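Local coordinates for MATE family efflux transporter (Vibrio cholerae, PDB 6IDS), which probably exports drugs and other toxic compounds across the bacterial inner membrane in exchange for protons, as a MATE-family multidrug efflux transporter, at residues 280-285 with 318-323. The protein carries 1 engineered substitution. Residues are numbered along the deposited sequence; the frame is centred on the assembly and turned at random.
Sequences LVAVLA and LGFQLL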
loop_
_atom_site.group_PDB
_atom_site.type_symbol
_atom_site.label_atom_id
_atom_site.label_comp_id
_atom_site.label_asym_id
_atom_site.label_seq_id
_atom_site.Cartn_x
_atom_site.Cartn_y
_atom_site.Cartn_z
ATOM N N LEU A 280 0.792 11.587 -1.579
ATOM C CA LEU A 280 1.242 10.603 -2.558
ATOM C C LEU A 280 0.130 9.655 -3.001
ATOM O O LEU A 280 0.410 8.615 -3.596
ATOM C CB LEU A 280 2.408 9.789 -1.990
ATOM C CG LEU A 280 3.796 10.427 -2.029
ATOM C CD1 LEU A 280 4.796 9.580 -1.256
ATOM C CD2 LEU A 280 4.250 10.605 -3.467
ATOM N N VAL A 281 -1.122 10.006 -2.716
ATOM C CA VAL A 281 -2.251 9.145 -3.069
ATOM C C VAL A 281 -2.368 8.930 -4.575
ATOM O O VAL A 281 -2.832 7.881 -5.021
ATOM C CB VAL A 281 -3.596 9.709 -2.550
ATOM C CG1 VAL A 281 -3.703 9.538 -1.043
ATOM C CG2 VAL A 281 -3.769 11.168 -2.951
ATOM N N ALA A 282 -1.945 9.918 -5.355
ATOM C CA ALA A 282 -2.016 9.820 -6.807
ATOM C C ALA A 282 -1.073 8.741 -7.322
ATOM O O ALA A 282 -1.415 7.989 -8.236
ATOM C CB ALA A 282 -1.695 11.159 -7.446
ATOM N N VAL A 283 0.115 8.672 -6.730
ATOM C CA VAL A 283 1.104 7.669 -7.105
ATOM C C VAL A 283 0.695 6.296 -6.580
ATOM O O VAL A 283 0.870 5.282 -7.255
ATOM C CB VAL A 283 2.503 8.024 -6.571
ATOM C CG1 VAL A 283 3.554 7.146 -7.226
ATOM C CG2 VAL A 283 2.811 9.491 -6.817
ATOM N N LEU A 284 0.152 6.281 -5.366
ATOM C CA LEU A 284 -0.356 5.060 -4.753
ATOM C C LEU A 284 -1.460 4.436 -5.598
ATOM O O LEU A 284 -1.502 3.219 -5.787
ATOM C CB LEU A 284 -0.876 5.349 -3.344
ATOM C CG LEU A 284 0.181 5.701 -2.298
ATOM C CD1 LEU A 284 -0.456 6.345 -1.078
ATOM C CD2 LEU A 284 0.962 4.459 -1.902
ATOM N N ALA A 285 -2.353 5.282 -6.103
ATOM C CA ALA A 285 -3.442 4.831 -6.956
ATOM C C ALA A 285 -2.906 4.346 -8.296
ATOM O O ALA A 285 -3.451 3.423 -8.900
ATOM C CB ALA A 285 -4.446 5.948 -7.161
ATOM N N LEU A 318 5.996 13.376 -11.647
ATOM C CA LEU A 318 6.976 14.437 -11.416
ATOM C C LEU A 318 6.335 15.823 -11.368
ATOM O O LEU A 318 6.628 16.619 -10.474
ATOM C CB LEU A 318 8.062 14.408 -12.494
ATOM C CG LEU A 318 9.144 13.345 -12.314
ATOM C CD1 LEU A 318 10.129 13.377 -13.473
ATOM C CD2 LEU A 318 9.861 13.544 -10.987
ATOM N N GLY A 319 5.459 16.105 -12.325
ATOM C CA GLY A 319 4.814 17.402 -12.402
ATOM C C GLY A 319 3.735 17.600 -11.355
ATOM O O GLY A 319 3.601 18.683 -10.785
ATOM N N PHE A 320 2.968 16.548 -11.095
ATOM C CA PHE A 320 1.846 16.631 -10.165
ATOM C C PHE A 320 2.311 16.782 -8.719
ATOM O O PHE A 320 1.669 17.470 -7.925
ATOM C CB PHE A 320 0.952 15.397 -10.302
ATOM C CG PHE A 320 -0.292 15.449 -9.466
ATOM C CD1 PHE A 320 -1.368 16.229 -9.852
ATOM C CD2 PHE A 320 -0.391 14.703 -8.303
ATOM C CE1 PHE A 320 -2.519 16.274 -9.087
ATOM C CE2 PHE A 320 -1.539 14.744 -7.535
ATOM C CZ PHE A 320 -2.603 15.530 -7.928
ATOM N N GLN A 321 3.421 16.138 -8.373
ATOM C CA GLN A 321 3.950 16.240 -7.017
ATOM C C GLN A 321 4.677 17.565 -6.809
ATOM O O GLN A 321 4.865 18.006 -5.672
ATOM C CB GLN A 321 4.888 15.072 -6.702
ATOM C CG GLN A 321 4.219 13.708 -6.709
ATOM C CD GLN A 321 3.127 13.574 -5.663
ATOM O OE1 GLN A 321 2.142 12.867 -5.871
ATOM N NE2 GLN A 321 3.301 14.244 -4.528
ATOM N N LEU A 322 5.087 18.191 -7.909
ATOM C CA LEU A 322 5.703 19.513 -7.860
ATOM C C LEU A 322 4.683 20.550 -7.415
ATOM O O LEU A 322 5.010 21.491 -6.690
ATOM C CB LEU A 322 6.280 19.900 -9.223
ATOM C CG LEU A 322 6.905 21.293 -9.332
ATOM C CD1 LEU A 322 8.130 21.410 -8.439
ATOM C CD2 LEU A 322 7.260 21.606 -10.774
ATOM N N LEU A 323 3.443 20.367 -7.855
ATOM C CA LEU A 323 2.359 21.271 -7.491
ATOM C C LEU A 323 2.003 21.140 -6.012
ATOM O O LEU A 323 1.845 22.144 -5.317
ATOM C CB LEU A 323 1.127 21.011 -8.360
ATOM C CG LEU A 323 1.359 21.067 -9.872
ATOM C CD1 LEU A 323 0.056 20.878 -10.639
ATOM C CD2 LEU A 323 2.036 22.371 -10.265
#
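Gln321 and Phe320 reach from helix 303-330 onto Leu280, Ala282 and Val283, joining two consecutive helices of an all-helical MATE transporter. The antiparallel helix pair is an instructive case of a polar side chain lodged in an apolar helix interface: the axes of the two segments come no closer than 10.8 Å at an angle of 154°, and the contacts between them are made by side chains.

The apolar part rests on Ala282, whose CB bond points toward the partner helix. Its methyl approaches the Phe320 ring obliquely, CB lying 3.6 Å from CE2 and 3.9 Å from CD2. Phe320 extends CG anti to its own backbone N (chi1 -175°), which carries the ring across to this methyl, and the same ring also stacks with Phe316 one turn earlier.

The polar part belongs to Gln321, which makes no hydrogen bond to segment 280-285. Its chain is bent at chi2 (-62°), bringing the buried amide to the start of helix 281-299, where NE2 donates to the carbonyl O of Ala279. That bond ties helix 303-330 to the junction between helices 263-279 and 281-299, next to Leu280 at the N-cap position.

Apolar side chains pack against the same amide. Leu280 crosses the glutamine chain at about a right angle and sets CD2 3.9 Å from Gln321 CD and about as far from its NE2 and OE1; beyond the contact, Leu280 also touches Leu360 and Val283 touches Met367, both on helix 360-375. At the oxygen end, the Val283 methyl CG2 packs 3.6 Å from Gln321 OE1.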